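PDB 6KBY: beta-lactamase from Klebsiella pneumoniae, which probably hydrolyses beta-lactams to substituted beta-amino acids as a class C enzyme, and is seen here with adenosine monophosphate bound in its active site. Local coordinates for residues 117-122 with 276-281; 243-248 with 334-339. One frame throughout, in Å; residues are numbered along the deposited sequence.

Contact 1: 117-122 with 276-281; sequences GTHTSG and DLMWEQ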
# COMPACT_ATOMS: atom_id res chain seq x y z
N GLY A 117 -8.52 10.47 -2.63
CA GLY A 117 -8.43 9.05 -2.29
C GLY A 117 -8.32 8.10 -3.46
O GLY A 117 -8.11 6.90 -3.25
N THR A 118 -8.45 8.62 -4.69
CA THR A 118 -8.45 7.81 -5.90
C THR A 118 -7.46 8.33 -6.93
O THR A 118 -7.51 7.90 -8.09
CB THR A 118 -9.86 7.75 -6.51
OG1 THR A 118 -10.30 9.08 -6.78
CG2 THR A 118 -10.85 7.05 -5.58
N HIS A 119 -6.59 9.27 -6.55
CA HIS A 119 -5.60 9.86 -7.45
C HIS A 119 -6.25 10.62 -8.60
O HIS A 119 -5.66 10.74 -9.68
CB HIS A 119 -4.61 8.83 -7.99
CG HIS A 119 -3.93 8.04 -6.93
ND1 HIS A 119 -3.12 8.61 -5.97
CD2 HIS A 119 -3.93 6.70 -6.69
CE1 HIS A 119 -2.66 7.65 -5.18
NE2 HIS A 119 -3.14 6.49 -5.60
N THR A 120 -7.44 11.17 -8.39
CA THR A 120 -8.11 11.92 -9.44
C THR A 120 -8.21 13.42 -9.16
O THR A 120 -8.96 14.12 -9.85
CB THR A 120 -9.49 11.32 -9.77
OG1 THR A 120 -10.31 11.26 -8.59
CG2 THR A 120 -9.34 9.92 -10.37
N SER A 121 -7.46 13.94 -8.19
CA SER A 121 -7.46 15.39 -8.00
C SER A 121 -6.68 16.11 -9.09
O SER A 121 -7.02 17.25 -9.42
CB SER A 121 -6.91 15.79 -6.63
OG SER A 121 -5.50 15.62 -6.55
N GLY A 122 -5.64 15.49 -9.63
CA GLY A 122 -4.71 16.16 -10.51
C GLY A 122 -3.46 16.68 -9.85
O GLY A 122 -2.59 17.22 -10.54
N ASP A 276 -9.77 1.70 -6.45
CA ASP A 276 -10.53 1.71 -5.21
C ASP A 276 -10.02 2.86 -4.34
O ASP A 276 -9.41 3.81 -4.85
CB ASP A 276 -10.40 0.36 -4.49
CG ASP A 276 -10.75 -0.85 -5.35
OD1 ASP A 276 -11.39 -0.76 -6.42
OD2 ASP A 276 -10.34 -1.96 -4.89
N LEU A 277 -10.23 2.81 -3.03
CA LEU A 277 -9.67 3.82 -2.14
C LEU A 277 -8.24 3.37 -1.87
O LEU A 277 -7.96 2.52 -1.02
CB LEU A 277 -10.48 3.96 -0.86
CG LEU A 277 -10.41 5.37 -0.24
CD1 LEU A 277 -11.12 6.40 -1.11
CD2 LEU A 277 -10.97 5.38 1.18
N MET A 278 -7.32 3.93 -2.67
CA MET A 278 -5.89 3.58 -2.72
C MET A 278 -5.59 2.18 -3.26
O MET A 278 -4.71 2.04 -4.11
CB MET A 278 -5.16 3.89 -1.41
CG MET A 278 -5.09 5.38 -1.13
SD MET A 278 -4.05 6.22 -2.34
CE MET A 278 -4.79 7.86 -2.35
N TRP A 279 -6.28 1.14 -2.79
CA TRP A 279 -6.13 -0.17 -3.41
C TRP A 279 -6.50 -0.09 -4.89
O TRP A 279 -7.31 0.75 -5.30
CB TRP A 279 -7.02 -1.22 -2.74
CG TRP A 279 -6.62 -1.58 -1.36
CD1 TRP A 279 -7.26 -1.23 -0.21
CD2 TRP A 279 -5.50 -2.38 -0.97
NE1 TRP A 279 -6.61 -1.76 0.87
CE2 TRP A 279 -5.53 -2.47 0.43
CE3 TRP A 279 -4.47 -3.03 -1.67
CZ2 TRP A 279 -4.57 -3.19 1.15
CZ3 TRP A 279 -3.52 -3.74 -0.96
CH2 TRP A 279 -3.57 -3.81 0.44
N GLU A 280 -5.90 -0.98 -5.68
CA GLU A 280 -6.16 -1.10 -7.11
C GLU A 280 -6.54 -2.55 -7.38
O GLU A 280 -5.98 -3.46 -6.76
CB GLU A 280 -4.91 -0.73 -7.91
CG GLU A 280 -4.42 0.68 -7.60
CD GLU A 280 -2.97 0.92 -8.00
OE1 GLU A 280 -2.37 0.04 -8.66
OE2 GLU A 280 -2.43 1.99 -7.65
N GLN A 281 -7.47 -2.77 -8.30
CA GLN A 281 -7.90 -4.14 -8.55
C GLN A 281 -8.15 -4.38 -10.03
O GLN A 281 -8.35 -3.44 -10.81
CB GLN A 281 -9.14 -4.51 -7.73
CG GLN A 281 -10.40 -3.85 -8.22
CD GLN A 281 -11.58 -4.07 -7.29
OE1 GLN A 281 -11.42 -4.10 -6.07
NE2 GLN A 281 -12.77 -4.21 -7.86
O HOH W 1 -3.07 3.66 -5.54
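Beside the active site, the tip of the hairpin joining strands 273-275 and 280-283 is clasped to the loop after helix 113-117 by His119 and Met278. The two side chains cross at about a right angle. Met278 SD comes obliquely to the imidazole, 3.4 Å from His119 NE2, and stands 4.0 Å from the ring centroid; CE also lies against His119 CE1. A bend at chi2 (-66°) lets the flexible thioether reach back to this ring. The backbone of the same residue adds a hydrogen bond, Met278 N to Gly117 O, 3.1 Å long and somewhat bent, with an N-H...O angle of 140°.

Glycine suits position 117 because a beta carbon would run into Leu277 CD1, which lies 4.0 Å from Gly117 CA. Thr118 splits its functions: CG2 packs against Asp276 O, while OG1 bonds back to Leu114 O. One water at the edge of the His119 ring, in its plane, joins NE2 (2.8 Å) to Met278 O and Glu280 OE2, and donates to both of the latter. The carboxylate has a second partner in Arg154, and the imidazole also meets the ring of Tyr156.

Met278 has positive phi (67°), and a weak bond from Trp279 N to Leu277 O spans it, as in a classic gamma turn. Asp276 N to Trp279 O closes the wider loop. The arrangement is that of a tight beta hairpin whose tip borders the active site of a serine beta-lactamase.

Contact 2: 243-248 with 334-339; sequences ANMGQL and FVPAKK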
# COMPACT_ATOMS: atom_id res chain seq x y z
N ALA A 243 -7.08 -9.69 7.30
CA ALA A 243 -8.15 -8.81 7.78
C ALA A 243 -8.93 -8.23 6.61
O ALA A 243 -10.17 -8.10 6.67
CB ALA A 243 -7.54 -7.69 8.62
N ASN A 244 -8.23 -7.87 5.53
CA ASN A 244 -8.86 -7.40 4.31
C ASN A 244 -9.70 -8.48 3.63
O ASN A 244 -10.54 -8.14 2.79
CB ASN A 244 -7.82 -6.83 3.34
CG ASN A 244 -7.56 -5.36 3.59
OD1 ASN A 244 -8.36 -4.51 3.18
ND2 ASN A 244 -6.45 -5.04 4.27
N MET A 245 -9.52 -9.75 3.98
CA MET A 245 -10.36 -10.83 3.48
C MET A 245 -11.34 -11.34 4.54
O MET A 245 -11.95 -12.40 4.35
CB MET A 245 -9.51 -11.96 2.91
CG MET A 245 -8.68 -11.50 1.72
SD MET A 245 -7.89 -12.84 0.80
CE MET A 245 -6.62 -13.37 1.93
N GLY A 246 -11.50 -10.61 5.64
CA GLY A 246 -12.48 -10.96 6.64
C GLY A 246 -12.19 -12.24 7.38
O GLY A 246 -13.11 -12.86 7.92
N GLN A 247 -10.94 -12.67 7.42
CA GLN A 247 -10.61 -13.98 7.97
C GLN A 247 -10.37 -13.97 9.47
O GLN A 247 -10.28 -15.04 10.07
CB GLN A 247 -9.37 -14.54 7.28
CG GLN A 247 -9.58 -14.89 5.83
CD GLN A 247 -8.32 -15.48 5.23
OE1 GLN A 247 -7.35 -14.78 4.97
NE2 GLN A 247 -8.31 -16.79 5.02
N LEU A 248 -10.26 -12.80 10.08
CA LEU A 248 -9.85 -12.67 11.47
C LEU A 248 -10.97 -12.10 12.31
O LEU A 248 -11.76 -11.26 11.85
CB LEU A 248 -8.65 -11.74 11.59
CG LEU A 248 -7.46 -12.08 10.71
CD1 LEU A 248 -6.37 -11.04 10.90
CD2 LEU A 248 -6.94 -13.47 11.03
N PHE A 334 -3.91 -9.96 -3.28
CA PHE A 334 -4.80 -10.96 -2.69
C PHE A 334 -6.06 -11.09 -3.53
O PHE A 334 -6.49 -10.14 -4.20
CB PHE A 334 -5.09 -10.70 -1.21
CG PHE A 334 -5.75 -9.37 -0.90
CD1 PHE A 334 -5.01 -8.20 -0.80
CD2 PHE A 334 -7.12 -9.29 -0.68
CE1 PHE A 334 -5.61 -6.99 -0.49
CE2 PHE A 334 -7.73 -8.09 -0.38
CZ PHE A 334 -6.98 -6.94 -0.29
N VAL A 335 -6.64 -12.28 -3.49
CA VAL A 335 -7.86 -12.61 -4.21
C VAL A 335 -8.88 -13.09 -3.19
O VAL A 335 -8.83 -14.24 -2.74
CB VAL A 335 -7.61 -13.68 -5.28
CG1 VAL A 335 -8.89 -14.03 -6.01
CG2 VAL A 335 -6.53 -13.23 -6.27
N PRO A 336 -9.83 -12.24 -2.79
CA PRO A 336 -10.73 -12.64 -1.68
C PRO A 336 -11.52 -13.91 -1.96
O PRO A 336 -11.71 -14.72 -1.05
CB PRO A 336 -11.61 -11.40 -1.48
CG PRO A 336 -10.74 -10.25 -1.96
CD PRO A 336 -9.99 -10.82 -3.15
N ALA A 337 -11.94 -14.13 -3.21
CA ALA A 337 -12.72 -15.32 -3.53
C ALA A 337 -11.96 -16.60 -3.25
O ALA A 337 -12.57 -17.64 -2.98
CB ALA A 337 -13.11 -15.30 -5.01
N LYS A 338 -10.63 -16.55 -3.32
CA LYS A 338 -9.80 -17.72 -3.09
C LYS A 338 -9.14 -17.69 -1.72
O LYS A 338 -8.40 -18.62 -1.39
CB LYS A 338 -8.75 -17.83 -4.20
CG LYS A 338 -9.34 -17.92 -5.60
CD LYS A 338 -10.35 -19.05 -5.73
CE LYS A 338 -10.88 -19.15 -7.15
NZ LYS A 338 -11.99 -20.13 -7.26
N LYS A 339 -9.41 -16.67 -0.91
CA LYS A 339 -8.77 -16.48 0.39
C LYS A 339 -7.27 -16.72 0.29
O LYS A 339 -6.65 -17.40 1.11
CB LYS A 339 -9.42 -17.32 1.49
CG LYS A 339 -10.92 -17.11 1.62
CD LYS A 339 -11.32 -15.74 2.15
CE LYS A 339 -12.84 -15.66 2.26
NZ LYS A 339 -13.32 -14.43 2.96
O HOH W 2 -6.09 -18.19 3.69
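Met245 lays its side chain beside the ring of Phe334, the two lying alongside each other head to tail. The nearest approach is Met245 CG to Phe334 CD2, 3.6 Å, oblique to the ring; Met245 SD follows at 5.1 Å from the Phe334 centroid, a Met-aromatic contact. The methionine is extended as far as the sulfur and then bends at chi3 (-71°), which carries CE to the backbone of Lys339, while SD sits 3.8 Å from Pro336 CA. An unbranched, pliable side chain suits a place bounded by a flat ring, a proline and a turn. Asn244 adds its CB, 3.7 Å from Phe334 CZ; its amide looks to other partners, OD1 to His264 and ND2 to Tyr240 O.

A Schellman motif ends helix 234-244: Gly246, with positive phi, is the C-prime residue, Gln247 N bonds to Gln242 O, and Gly246 N to Ala243 O. The opposing residues form a short 3-10 turn, 336-338, linking the antiparallel strands 328-335 and 340-346, so the helix end rests on a hairpin of the central sheet.

Lys339, directly after the 3-10 turn, sends its side chain across to the helix end. Its NZ donates to Met245 O over 2.8 Å, lying in the carbonyl plane at a C=O...N angle of 159°. A cation is well placed here, since the C-terminal end of a helix probably carries partial negative charge. Gln247, extended beyond CG, lies antiparallel to the lysine side chain, with NE2 3.7 Å from Lys339 CB. That same NE2 donates to a water, 2.9 Å away, which in turn donates to Lys339 O and so links the two segments.

The centres of contacts 1 and 2 lie 21 Å apart, yet the two contacts touch through Trp279. This residue, in the hairpin turn of contact 1, meets Phe334 of contact 2 edge-to-face, with Trp279 CH2 3.9 Å from Phe334 CE1. His264 joins the same cluster, its ring edge-to-face with that of Trp279 and hydrogen-bonded to Asn244. Both contacts reach the same antiparallel sheet, and their segments alternate along the chain. Contact 1 is the one near the ligand: between nearest atoms, the His119 side chain is about 3 Å from that of Tyr156, and about 8 Å from both the bound AMP and the side chain of Ser71, its covalent attachment point. Contact 2 lies away from these sites.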